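Local structure of putative capsular polysaccharide biosynthesis protein (Streptococcus pneumoniae serotype 4, 6EWJ) at residues L70-V74 and E231-S236; R73-V77 and S162-K166; E136-I140 and P306-K310; H319-V325 and N379-L385. The protein is probably a pyridoxal 5'-phosphate-dependent sugar aminotransferase of the DegT/DnrJ/EryC1 family, acting in the biosynthesis of pneumococcal teichoic acid. Residues are numbered along the deposited sequence.

Contact 1 of 4, residues L70-V74 and E231-S236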
loop_
_atom_site.group_PDB
_atom_site.type_symbol
_atom_site.label_atom_id
_atom_site.label_comp_id
_atom_site.label_asym_id
_atom_site.label_seq_id
_atom_site.Cartn_x
_atom_site.Cartn_y
_atom_site.Cartn_z
ATOM N N LEU A 70 4.349 -6.146 -7.866
ATOM C CA LEU A 70 3.223 -6.847 -8.513
ATOM C C LEU A 70 3.600 -7.451 -9.842
ATOM O O LEU A 70 3.146 -8.537 -10.169
ATOM C CB LEU A 70 1.977 -5.983 -8.631
ATOM C CG LEU A 70 1.244 -5.702 -7.294
ATOM C CD1 LEU A 70 -0.132 -5.145 -7.606
ATOM C CD2 LEU A 70 1.142 -6.905 -6.365
ATOM N N ILE A 71 4.447 -6.765 -10.597
ATOM C CA ILE A 71 4.966 -7.334 -11.843
ATOM C C ILE A 71 5.638 -8.695 -11.557
ATOM O O ILE A 71 5.349 -9.704 -12.206
ATOM C CB ILE A 71 5.947 -6.358 -12.544
ATOM C CG1 ILE A 71 5.177 -5.122 -13.038
ATOM C CG2 ILE A 71 6.662 -7.057 -13.697
ATOM C CD1 ILE A 71 6.042 -3.960 -13.474
ATOM N N LEU A 72 6.526 -8.694 -10.553
ATOM C CA LEU A 72 7.153 -9.922 -10.150
ATOM C C LEU A 72 6.160 -10.962 -9.714
ATOM O O LEU A 72 6.323 -12.133 -10.040
ATOM C CB LEU A 72 8.188 -9.678 -9.049
ATOM C CG LEU A 72 9.377 -8.795 -9.381
ATOM C CD1 LEU A 72 10.318 -8.808 -8.176
ATOM C CD2 LEU A 72 10.093 -9.240 -10.640
ATOM N N ARG A 73 5.131 -10.562 -8.953
ATOM C CA ARG A 73 4.133 -11.540 -8.515
ATOM C C ARG A 73 3.250 -12.049 -9.669
ATOM O O ARG A 73 2.873 -13.219 -9.689
ATOM C CB ARG A 73 3.285 -11.013 -7.360
ATOM C CG ARG A 73 4.094 -10.773 -6.106
ATOM C CD ARG A 73 3.242 -10.304 -4.949
ATOM N NE ARG A 73 4.067 -10.129 -3.763
ATOM C CZ ARG A 73 4.525 -11.083 -2.967
ATOM N NH1 ARG A 73 4.226 -12.369 -3.134
ATOM N NH2 ARG A 73 5.296 -10.738 -1.936
ATOM N N VAL A 74 2.986 -11.204 -10.662
ATOM C CA VAL A 74 2.199 -11.628 -11.852
ATOM C C VAL A 74 3.043 -12.658 -12.648
ATOM O O VAL A 74 2.556 -13.729 -13.041
ATOM C CB VAL A 74 1.804 -10.430 -12.713
ATOM C CG1 VAL A 74 1.386 -10.860 -14.114
ATOM C CG2 VAL A 74 0.710 -9.616 -12.010
ATOM N N GLU A 231 -5.529 -9.322 -13.658
ATOM C CA GLU A 231 -4.624 -9.995 -12.693
ATOM C C GLU A 231 -3.921 -9.016 -11.745
ATOM O O GLU A 231 -3.767 -9.292 -10.544
ATOM C CB GLU A 231 -3.569 -10.868 -13.409
ATOM C CG GLU A 231 -4.138 -12.229 -13.826
ATOM C CD GLU A 231 -3.187 -13.128 -14.622
ATOM O OE1 GLU A 231 -1.984 -13.135 -14.352
ATOM O OE2 GLU A 231 -3.679 -13.835 -15.546
ATOM N N PHE A 232 -3.496 -7.873 -12.260
ATOM C CA PHE A 232 -2.911 -6.818 -11.390
ATOM C C PHE A 232 -3.939 -6.265 -10.418
ATOM O O PHE A 232 -3.648 -6.055 -9.216
ATOM C CB PHE A 232 -2.351 -5.662 -12.191
ATOM C CG PHE A 232 -0.975 -5.889 -12.717
ATOM C CD1 PHE A 232 0.119 -5.556 -11.975
ATOM C CD2 PHE A 232 -0.778 -6.421 -13.972
ATOM C CE1 PHE A 232 1.403 -5.771 -12.477
ATOM C CE2 PHE A 232 0.497 -6.613 -14.482
ATOM C CZ PHE A 232 1.589 -6.301 -13.733
ATOM N N GLN A 233 -5.150 -6.006 -10.948
ATOM C CA GLN A 233 -6.239 -5.463 -10.147
ATOM C C GLN A 233 -6.521 -6.324 -8.951
ATOM O O GLN A 233 -6.617 -5.807 -7.829
ATOM C CB GLN A 233 -7.531 -5.274 -10.976
ATOM C CG GLN A 233 -7.510 -4.051 -11.862
ATOM C CD GLN A 233 -7.259 -2.721 -11.169
ATOM O OE1 GLN A 233 -6.596 -1.850 -11.743
ATOM N NE2 GLN A 233 -7.756 -2.548 -9.956
ATOM N N ILE A 234 -6.607 -7.628 -9.204
ATOM C CA ILE A 234 -6.906 -8.643 -8.215
ATOM C C ILE A 234 -5.818 -8.711 -7.127
ATOM O O ILE A 234 -6.098 -8.749 -5.927
ATOM C CB ILE A 234 -7.109 -9.991 -8.916
ATOM C CG1 ILE A 234 -8.482 -10.033 -9.606
ATOM C CG2 ILE A 234 -7.074 -11.186 -7.954
ATOM C CD1 ILE A 234 -9.017 -8.716 -10.160
ATOM N N LEU A 235 -4.547 -8.633 -7.556
ATOM C CA LEU A 235 -3.454 -8.642 -6.583
ATOM C C LEU A 235 -3.382 -7.377 -5.747
ATOM O O LEU A 235 -2.903 -7.427 -4.604
ATOM C CB LEU A 235 -2.082 -8.874 -7.262
ATOM C CG LEU A 235 -1.905 -10.201 -7.977
ATOM C CD1 LEU A 235 -0.519 -10.338 -8.567
ATOM C CD2 LEU A 235 -2.223 -11.414 -7.109
ATOM N N SER A 236 -3.811 -6.255 -6.298
ATOM C CA SER A 236 -3.748 -4.956 -5.634
ATOM C C SER A 236 -4.886 -4.733 -4.624
ATOM O O SER A 236 -4.812 -3.811 -3.794
ATOM C CB SER A 236 -3.800 -3.834 -6.656
ATOM O OG SER A 236 -5.115 -3.642 -7.168
#

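Contact 2 of 4, residues R73-V77 and S162-K166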
loop_
_atom_site.group_PDB
_atom_site.type_symbol
_atom_site.label_atom_id
_atom_site.label_comp_id
_atom_site.label_asym_id
_atom_site.label_seq_id
_atom_site.Cartn_x
_atom_site.Cartn_y
_atom_site.Cartn_z
ATOM N N ARG A 73 5.131 -10.562 -8.953
ATOM C CA ARG A 73 4.133 -11.540 -8.515
ATOM C C ARG A 73 3.250 -12.049 -9.669
ATOM O O ARG A 73 2.873 -13.219 -9.689
ATOM C CB ARG A 73 3.285 -11.013 -7.360
ATOM C CG ARG A 73 4.094 -10.773 -6.106
ATOM C CD ARG A 73 3.242 -10.304 -4.949
ATOM N NE ARG A 73 4.067 -10.129 -3.763
ATOM C CZ ARG A 73 4.525 -11.083 -2.967
ATOM N NH1 ARG A 73 4.226 -12.369 -3.134
ATOM N NH2 ARG A 73 5.296 -10.738 -1.936
ATOM N N VAL A 74 2.986 -11.204 -10.662
ATOM C CA VAL A 74 2.199 -11.628 -11.852
ATOM C C VAL A 74 3.043 -12.658 -12.648
ATOM O O VAL A 74 2.556 -13.729 -13.041
ATOM C CB VAL A 74 1.804 -10.430 -12.713
ATOM C CG1 VAL A 74 1.386 -10.860 -14.114
ATOM C CG2 VAL A 74 0.710 -9.616 -12.010
ATOM N N LEU A 75 4.333 -12.364 -12.788
ATOM C CA LEU A 75 5.272 -13.331 -13.377
ATOM C C LEU A 75 5.528 -14.616 -12.549
ATOM O O LEU A 75 6.168 -15.549 -13.048
ATOM C CB LEU A 75 6.597 -12.626 -13.673
ATOM C CG LEU A 75 6.530 -11.529 -14.730
ATOM C CD1 LEU A 75 7.854 -10.819 -14.801
ATOM C CD2 LEU A 75 6.118 -12.085 -16.097
ATOM N N GLU A 76 5.015 -14.658 -11.318
ATOM C CA GLU A 76 5.257 -15.728 -10.321
ATOM C C GLU A 76 6.754 -16.023 -10.077
ATOM O O GLU A 76 7.154 -17.153 -9.887
ATOM C CB GLU A 76 4.458 -16.978 -10.662
ATOM C CG GLU A 76 2.952 -16.727 -10.651
ATOM C CD GLU A 76 2.174 -17.925 -11.116
ATOM O OE1 GLU A 76 2.285 -18.223 -12.276
ATOM O OE2 GLU A 76 1.440 -18.598 -10.367
ATOM N N VAL A 77 7.559 -14.981 -10.086
ATOM C CA VAL A 77 8.971 -15.067 -9.702
ATOM C C VAL A 77 8.969 -15.308 -8.186
ATOM O O VAL A 77 8.300 -14.576 -7.440
ATOM C CB VAL A 77 9.734 -13.762 -10.074
ATOM C CG1 VAL A 77 11.153 -13.720 -9.516
ATOM C CG2 VAL A 77 9.787 -13.607 -11.579
ATOM N N SER A 162 5.927 -20.832 -14.978
ATOM C CA SER A 162 4.639 -20.204 -14.679
ATOM C C SER A 162 3.951 -19.871 -15.996
ATOM O O SER A 162 4.609 -19.882 -17.047
ATOM C CB SER A 162 4.823 -18.913 -13.877
ATOM O OG SER A 162 5.295 -17.852 -14.702
ATOM N N LYS A 163 2.659 -19.548 -15.933
ATOM C CA LYS A 163 1.898 -19.171 -17.108
ATOM C C LYS A 163 2.624 -18.115 -17.943
ATOM O O LYS A 163 2.960 -18.352 -19.104
ATOM C CB LYS A 163 0.514 -18.657 -16.726
ATOM C CG LYS A 163 -0.334 -18.246 -17.930
ATOM C CD LYS A 163 -1.777 -17.956 -17.560
ATOM C CE LYS A 163 -1.944 -16.560 -17.010
ATOM N NZ LYS A 163 -3.366 -16.281 -16.626
ATOM N N TRP A 164 2.894 -16.972 -17.335
ATOM C CA TRP A 164 3.456 -15.845 -18.064
ATOM C C TRP A 164 4.904 -16.083 -18.476
ATOM O O TRP A 164 5.309 -15.662 -19.556
ATOM C CB TRP A 164 3.290 -14.543 -17.283
ATOM C CG TRP A 164 1.873 -14.121 -17.172
ATOM C CD1 TRP A 164 1.143 -14.007 -16.024
ATOM C CD2 TRP A 164 0.977 -13.800 -18.253
ATOM N NE1 TRP A 164 -0.147 -13.628 -16.317
ATOM C CE2 TRP A 164 -0.278 -13.500 -17.678
ATOM C CE3 TRP A 164 1.111 -13.748 -19.650
ATOM C CZ2 TRP A 164 -1.387 -13.114 -18.450
ATOM C CZ3 TRP A 164 0.012 -13.376 -20.416
ATOM C CH2 TRP A 164 -1.225 -13.060 -19.807
ATOM N N GLN A 165 5.667 -16.819 -17.674
ATOM C CA GLN A 165 7.044 -17.175 -18.084
ATOM C C GLN A 165 7.074 -18.053 -19.331
ATOM O O GLN A 165 7.991 -17.935 -20.149
ATOM C CB GLN A 165 7.802 -17.889 -16.967
ATOM C CG GLN A 165 8.131 -17.002 -15.774
ATOM C CD GLN A 165 8.622 -17.830 -14.591
ATOM O OE1 GLN A 165 9.280 -18.857 -14.766
ATOM N NE2 GLN A 165 8.249 -17.419 -13.388
ATOM N N LYS A 166 6.119 -18.979 -19.425
ATOM C CA LYS A 166 5.977 -19.799 -20.639
ATOM C C LYS A 166 5.628 -18.969 -21.850
ATOM O O LYS A 166 6.094 -19.275 -22.931
ATOM C CB LYS A 166 5.022 -20.984 -20.482
ATOM C CG LYS A 166 5.352 -22.162 -21.377
ATOM C CD LYS A 166 4.660 -23.492 -21.021
ATOM C CE LYS A 166 4.410 -23.806 -19.534
ATOM N NZ LYS A 166 3.086 -23.323 -19.049
#

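Contact 3 of 4, residues E136-I140 and P306-K310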
loop_
_atom_site.group_PDB
_atom_site.type_symbol
_atom_site.label_atom_id
_atom_site.label_comp_id
_atom_site.label_asym_id
_atom_site.label_seq_id
_atom_site.Cartn_x
_atom_site.Cartn_y
_atom_site.Cartn_z
ATOM N N GLU A 136 16.340 3.311 -15.129
ATOM C CA GLU A 136 16.449 4.391 -16.068
ATOM C C GLU A 136 16.880 5.619 -15.248
ATOM O O GLU A 136 16.134 6.555 -14.992
ATOM C CB GLU A 136 15.154 4.618 -16.848
ATOM C CG GLU A 136 14.358 3.389 -17.219
ATOM C CD GLU A 136 15.043 2.395 -18.145
ATOM O OE1 GLU A 136 16.195 2.596 -18.604
ATOM O OE2 GLU A 136 14.385 1.348 -18.391
ATOM N N LEU A 137 18.142 5.587 -14.825
ATOM C CA LEU A 137 18.629 6.542 -13.844
ATOM C C LEU A 137 18.539 7.970 -14.344
ATOM O O LEU A 137 19.014 8.276 -15.458
ATOM C CB LEU A 137 20.070 6.256 -13.470
ATOM C CG LEU A 137 20.601 7.098 -12.313
ATOM C CD1 LEU A 137 20.032 6.635 -10.972
ATOM C CD2 LEU A 137 22.125 6.965 -12.275
ATOM N N ALA A 138 18.008 8.849 -13.486
ATOM C CA ALA A 138 17.827 10.259 -13.749
ATOM C C ALA A 138 16.896 10.588 -14.929
ATOM O O ALA A 138 16.712 11.754 -15.251
ATOM C CB ALA A 138 19.171 10.932 -13.924
ATOM N N GLY A 139 16.305 9.572 -15.541
ATOM C CA GLY A 139 15.446 9.692 -16.749
ATOM C C GLY A 139 16.093 9.145 -18.002
ATOM O O GLY A 139 15.457 9.009 -19.056
ATOM N N ILE A 140 17.359 8.814 -17.892
ATOM C CA ILE A 140 18.125 8.291 -19.004
ATOM C C ILE A 140 17.824 6.785 -19.164
ATOM O O ILE A 140 18.107 6.000 -18.269
ATOM C CB ILE A 140 19.624 8.507 -18.739
ATOM C CG1 ILE A 140 19.893 10.005 -18.479
ATOM C CG2 ILE A 140 20.450 8.014 -19.920
ATOM C CD1 ILE A 140 21.182 10.274 -17.747
ATOM N N PRO A 306 28.427 16.321 -15.909
ATOM C CA PRO A 306 27.053 15.786 -15.778
ATOM C C PRO A 306 26.767 14.603 -16.692
ATOM O O PRO A 306 27.375 14.434 -17.741
ATOM C CB PRO A 306 26.176 16.972 -16.180
ATOM C CG PRO A 306 27.050 17.803 -17.062
ATOM C CD PRO A 306 28.479 17.520 -16.745
ATOM N N LEU A 307 25.869 13.742 -16.247
ATOM C CA LEU A 307 25.373 12.691 -17.107
ATOM C C LEU A 307 24.572 13.377 -18.204
ATOM O O LEU A 307 23.813 14.322 -17.901
ATOM C CB LEU A 307 24.412 11.736 -16.394
ATOM C CG LEU A 307 24.882 10.842 -15.294
ATOM C CD1 LEU A 307 23.753 9.850 -15.018
ATOM C CD2 LEU A 307 26.209 10.168 -15.616
ATOM N N ALA A 308 24.708 12.860 -19.414
ATOM C CA ALA A 308 24.061 13.460 -20.579
ATOM C C ALA A 308 22.597 13.078 -20.622
ATOM O O ALA A 308 22.246 11.897 -20.541
ATOM C CB ALA A 308 24.762 13.069 -21.870
ATOM N N HIS A 309 21.759 14.105 -20.686
ATOM C CA HIS A 309 20.322 13.911 -20.814
ATOM C C HIS A 309 19.800 13.814 -22.213
ATOM O O HIS A 309 18.636 13.465 -22.431
ATOM C CB HIS A 309 19.581 14.966 -19.998
ATOM C CG HIS A 309 19.632 14.701 -18.526
ATOM N ND1 HIS A 309 18.796 13.796 -17.904
ATOM C CD2 HIS A 309 20.392 15.242 -17.546
ATOM C CE1 HIS A 309 19.023 13.804 -16.602
ATOM N NE2 HIS A 309 19.986 14.665 -16.354
ATOM N N LYS A 310 20.652 14.138 -23.178
ATOM C CA LYS A 310 20.295 14.036 -24.576
ATOM C C LYS A 310 21.424 13.286 -25.253
ATOM O O LYS A 310 22.555 13.705 -25.124
ATOM C CB LYS A 310 20.077 15.433 -25.161
ATOM C CG LYS A 310 19.633 15.491 -26.622
ATOM C CD LYS A 310 18.668 14.393 -27.077
ATOM C CE LYS A 310 17.887 14.830 -28.344
ATOM N NZ LYS A 310 16.870 13.863 -28.863
#

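Contact 4 of 4, residues H319-V325 and N379-L385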
loop_
_atom_site.group_PDB
_atom_site.type_symbol
_atom_site.label_atom_id
_atom_site.label_comp_id
_atom_site.label_asym_id
_atom_site.label_seq_id
_atom_site.Cartn_x
_atom_site.Cartn_y
_atom_site.Cartn_z
ATOM N N HIS A 319 14.980 14.089 -14.806
ATOM C CA HIS A 319 14.533 13.978 -13.381
ATOM C C HIS A 319 15.602 14.335 -12.331
ATOM O O HIS A 319 15.332 15.094 -11.410
ATOM C CB HIS A 319 14.019 12.563 -13.108
ATOM C CG HIS A 319 13.686 12.353 -11.678
ATOM N ND1 HIS A 319 12.845 13.198 -10.990
ATOM C CD2 HIS A 319 14.204 11.510 -10.767
ATOM C CE1 HIS A 319 12.829 12.847 -9.723
ATOM N NE2 HIS A 319 13.631 11.815 -9.571
ATOM N N LEU A 320 16.822 13.853 -12.535
ATOM C CA LEU A 320 17.973 14.235 -11.683
ATOM C C LEU A 320 19.133 14.802 -12.481
ATOM O O LEU A 320 19.480 14.272 -13.571
ATOM C CB LEU A 320 18.491 13.020 -10.951
ATOM C CG LEU A 320 17.486 12.353 -9.972
ATOM C CD1 LEU A 320 18.101 11.052 -9.506
ATOM C CD2 LEU A 320 17.121 13.251 -8.807
ATOM N N TYR A 321 19.761 15.841 -11.933
ATOM C CA TYR A 321 20.989 16.327 -12.481
ATOM C C TYR A 321 22.182 15.704 -11.752
ATOM O O TYR A 321 22.808 16.294 -10.858
ATOM C CB TYR A 321 21.057 17.850 -12.477
ATOM C CG TYR A 321 22.056 18.370 -13.473
ATOM C CD1 TYR A 321 21.764 18.352 -14.831
ATOM C CD2 TYR A 321 23.301 18.841 -13.070
ATOM C CE1 TYR A 321 22.689 18.813 -15.756
ATOM C CE2 TYR A 321 24.240 19.346 -13.990
ATOM C CZ TYR A 321 23.929 19.299 -15.321
ATOM O OH TYR A 321 24.825 19.776 -16.205
ATOM N N ILE A 322 22.485 14.503 -12.198
ATOM C CA ILE A 322 23.611 13.727 -11.707
ATOM C C ILE A 322 24.925 14.251 -12.301
ATOM O O ILE A 322 25.037 14.430 -13.542
ATOM C CB ILE A 322 23.382 12.221 -11.998
ATOM C CG1 ILE A 322 22.141 11.773 -11.165
ATOM C CG2 ILE A 322 24.677 11.432 -11.731
ATOM C CD1 ILE A 322 21.853 10.293 -11.030
ATOM N N THR A 323 25.899 14.507 -11.417
ATOM C CA THR A 323 27.224 14.953 -11.824
ATOM C C THR A 323 28.243 14.108 -11.151
ATOM O O THR A 323 27.987 13.532 -10.079
ATOM C CB THR A 323 27.546 16.446 -11.550
ATOM O OG1 THR A 323 27.939 16.657 -10.171
ATOM C CG2 THR A 323 26.361 17.385 -11.929
ATOM N N ARG A 324 29.393 13.993 -11.798
ATOM C CA ARG A 324 30.582 13.472 -11.178
ATOM C C ARG A 324 31.726 14.499 -11.281
ATOM O O ARG A 324 31.889 15.124 -12.327
ATOM C CB ARG A 324 30.967 12.134 -11.804
ATOM C CG ARG A 324 29.922 11.049 -11.627
ATOM C CD ARG A 324 30.284 9.790 -12.366
ATOM N NE ARG A 324 31.505 9.207 -11.837
ATOM C CZ ARG A 324 32.184 8.208 -12.400
ATOM N NH1 ARG A 324 31.775 7.694 -13.566
ATOM N NH2 ARG A 324 33.287 7.743 -11.827
ATOM N N VAL A 325 32.460 14.714 -10.184
ATOM C CA VAL A 325 33.518 15.719 -10.108
ATOM C C VAL A 325 34.864 15.013 -10.341
ATOM O O VAL A 325 35.291 14.172 -9.536
ATOM C CB VAL A 325 33.539 16.494 -8.769
ATOM C CG1 VAL A 325 34.454 17.708 -8.868
ATOM C CG2 VAL A 325 32.130 16.958 -8.401
ATOM N N ASN A 379 32.450 9.989 -6.503
ATOM C CA ASN A 379 32.593 11.404 -6.880
ATOM C C ASN A 379 31.274 12.021 -7.403
ATOM O O ASN A 379 31.285 13.068 -8.026
ATOM C CB ASN A 379 33.723 11.587 -7.886
ATOM C CG ASN A 379 33.501 10.849 -9.189
ATOM O OD1 ASN A 379 32.783 9.840 -9.247
ATOM N ND2 ASN A 379 34.142 11.313 -10.231
ATOM N N GLU A 380 30.160 11.377 -7.091
ATOM C CA GLU A 380 28.879 11.749 -7.614
ATOM C C GLU A 380 28.216 12.760 -6.698
ATOM O O GLU A 380 28.190 12.567 -5.459
ATOM C CB GLU A 380 27.994 10.522 -7.802
ATOM C CG GLU A 380 26.740 10.765 -8.632
ATOM C CD GLU A 380 25.609 11.463 -7.883
ATOM O OE1 GLU A 380 25.433 11.247 -6.662
ATOM O OE2 GLU A 380 24.834 12.229 -8.514
ATOM N N ILE A 381 27.694 13.828 -7.302
ATOM C CA ILE A 381 26.838 14.788 -6.633
ATOM C C ILE A 381 25.638 15.128 -7.499
ATOM O O ILE A 381 25.768 15.494 -8.681
ATOM C CB ILE A 381 27.607 16.069 -6.254
ATOM C CG1 ILE A 381 28.700 15.743 -5.192
ATOM C CG2 ILE A 381 26.690 17.112 -5.651
ATOM C CD1 ILE A 381 29.703 16.859 -4.968
ATOM N N THR A 382 24.457 15.049 -6.903
ATOM C CA THR A 382 23.269 15.425 -7.587
ATOM C C THR A 382 22.879 16.834 -7.177
ATOM O O THR A 382 22.693 17.116 -5.991
ATOM C CB THR A 382 22.115 14.459 -7.294
ATOM O OG1 THR A 382 22.597 13.133 -7.347
ATOM C CG2 THR A 382 21.008 14.599 -8.292
ATOM N N LEU A 383 22.751 17.710 -8.172
ATOM C CA LEU A 383 22.274 19.078 -7.965
ATOM C C LEU A 383 20.789 19.145 -8.148
ATOM O O LEU A 383 20.250 18.293 -8.847
ATOM C CB LEU A 383 22.908 20.030 -8.983
ATOM C CG LEU A 383 24.442 20.031 -9.049
ATOM C CD1 LEU A 383 24.899 21.017 -10.111
ATOM C CD2 LEU A 383 25.061 20.353 -7.708
ATOM N N PRO A 384 20.133 20.160 -7.540
ATOM C CA PRO A 384 18.709 20.297 -7.618
ATOM C C PRO A 384 18.232 20.427 -9.086
ATOM O O PRO A 384 18.891 21.102 -9.897
ATOM C CB PRO A 384 18.451 21.605 -6.865
ATOM C CG PRO A 384 19.511 21.649 -5.853
ATOM C CD PRO A 384 20.709 21.185 -6.649
ATOM N N LEU A 385 17.166 19.713 -9.411
ATOM C CA LEU A 385 16.521 19.796 -10.744
ATOM C C LEU A 385 15.025 19.597 -10.552
ATOM O O LEU A 385 14.546 18.471 -10.400
ATOM C CB LEU A 385 17.073 18.753 -11.706
ATOM C CG LEU A 385 16.554 18.781 -13.159
ATOM C CD1 LEU A 385 16.737 20.125 -13.808
ATOM C CD2 LEU A 385 17.217 17.697 -13.992
HETATM O O HOH W 1 14.480 15.906 -8.784
HETATM O O HOH W 2 18.424 16.445 -9.321
#

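Contact 1 of 4, residues L70-V74 and E231-S236
The axes of helices L70-V74 and E231-S236 approach to 10.2 Å at an angle of 114°, burying 384 Å² without a hydrogen bond between them; the F232 ring lies against the L70-I71 backbone, and apolar side chains do the rest. Along E231-S236, the first residue, E231, lies beside V74 (OE1 to V74 CG1, 4.1 Å), but its carboxylate is engaged elsewhere, in a salt bridge with K163 and a hydrogen bond from W164. F232 follows as the centre of the packing; F232 CA is 6.8 Å from L70 CA. V74 CG2 sits over the ring face, 3.8 Å from the F232 centroid and 7° off the normal, a well-centred CH-pi contact; L70 CB reaches F232 CD1 at 3.8 Å and I71 CG1 reaches F232 CZ at 3.8 Å. One turn on, L235 places CD1 3.7 Å from V74 CG2 and CB 3.9 Å from L70 CD2, so V74 is held by both F232 and L235. S236 contributes CB, 4.0 Å from L70 CD1, while its OG donates back to Q233 O at 2.7 Å. The pair belongs to the layers around the large mixed sheet of the PLP-aminotransferase fold: L70 and S236 touch L61 and F232 touches V59 on strand 58-61, and I71 and F232 rest on A215 of strand 213-217.

Contact 2 of 4, residues R73-V77 and S162-K166
S162 takes the p rotamer (chi1 75°), which sets OG to serve two roles at once. It accepts from Q165 N at 3.2 Å, the N-cap bond of helix 163-168, and donates to L75 O at 3.0 Å. The m,t conformation of Q165 (chi1 -69°, chi2 168°) carries its amide to the same carbonyl, with NE2 2.8 Å from L75 O and an N-H...O angle of 156°; OE1 of Q165 is held by S161 N. One carbonyl thus takes two side-chain donors. It stands where helix 64-74 runs out: E76 has positive phi (53/37) and closes a Schellman motif, so the C-terminal end of one helix faces the N-cap of another, and the capping serine ties the two together. W164, with chi1 near -68° and chi2 116°, turns the CD1 edge of its indole to V74 O (3.3 Å), with V74 CG1 3.7 Å from the same CD1; its NE1 bonds to E231. L75, m,t like Q165, brings CD2 within 3.9 Å of W164 CB. E76, again m,t, has OE1 3.1 Å from S162 CB. K163 turns p at chi3, and its NZ forms salt bridges with E231 and E227.

Contact 3 of 4, residues E136-I140 and P306-K310
L307 gathers the apolar packing: I140 CD1 lies 3.8 Å from L307 CD1, and L137 CD2 is 4.3 Å from L307 CD1. I140 CD1 also makes a van der Waals contact with A308 O at 3.4 Å. Around the imidazole of H309 the contacts differ by direction: I140 CD1 is over one ring face, with I140 CG1 4.0 Å from H309 ND1, whereas A138 O approaches the ring edge, 3.4 Å from H309 CE1, and A138 CB is 3.9 Å from that carbon. No hydrogen bond joins E136-I140 to P306-K310, and 242 Å² is buried. One segment follows strand 129-132 of the large mixed sheet and the other leaves strand 304-306 of the small antiparallel sheet at P306, so the contact joins loops that leave the two sheets of the PLP-aminotransferase fold. Polar interactions mostly point away from the interface. H309 ND1 bonds to S316 OG, and A138 N donates to H179 ND1, H179 being a pyridoxal 5'-phosphate binding residue. L137 also touches Y351, another such residue. Within E136-I140, hydrogen bonds G139 N to E136 O (3.1 Å) and I140 N to L137 O (3.0 Å) hold a tight turn; at the G139 angles (109/-9), a CB would clash with the preceding carbonyl O.

Contact 4 of 4, residues H319-V325 and N379-L385
Three backbone hydrogen bonds pair strand 321-325 with strand 380-383 antiparallel: L383 N to Y321 O (3.0 Å), T323 N to I381 O (2.9 Å) and I381 N to T323 O (2.8 Å); V325 N to N379 O (3.0 Å) extends the pattern one residue before strand 380-383. T323 with I381 is a hydrogen-bonded pair, I322 with T382 and R324 with E380 non-hydrogen-bonded ones. I381 O accepts twice, since T323 OG1 also donates to it at 2.9 Å. N379 pairs through both atoms of its side-chain amide: OD1 receives R324 NE at 3.0 Å, with a weak 3.4 Å bond from R324 NH2, and ND2 donates to V325 O at 3.2 Å. One water accepts from Y321 N (3.0 Å) and donates to L383 O (2.6 Å); another lies 2.9 Å from H319 O and 3.0 Å from L385 O. T382 OG1 donates to E380 OE2 (2.7 Å) and also bonds H350 ND1, while Y321 OH is satisfied by D296 and H319 ND1 by N206. Apolar pairs are Y321 CD2 to L383 CD1 (4.0 Å), Y321 CB to L385 CD2 (4.1 Å) and V325 CG2 to I381 CD1 (4.2 Å). F401 packs on the face bearing T323, I381 and L383, and also touches V325. With 694 Å² buried, the polar groups described find partners in strand, side chain or water, which implies directional bonding fixes the register while F401 packs against that face.

Overall arrangement
Contacts 1 and 2 share R73 and V74 at the end of helix 64-74; their centres are 10 Å apart, and E231 joins them through K163 (E231 OE2 to K163 NZ, 2.7 Å). Contacts 3 and 4, also 10 Å apart between centres, are joined by backbone pairs: L307 N to I322 O and A138 O to H319 N, both 2.9 Å. The two groups lie on opposite sides of the chain's centre, with centres 30 to 37 Å apart. Contacts 3 and 4 border the cofactor site, empty here: between side chains, L137 is about 3 Å from Y351 and 4 Å from H179, and H319 about 3 Å from H179 and 4 Å from K205, the predicted cofactor lysine. I71 of contact 1 stays about 9 Å from A64; contact 2 lies away.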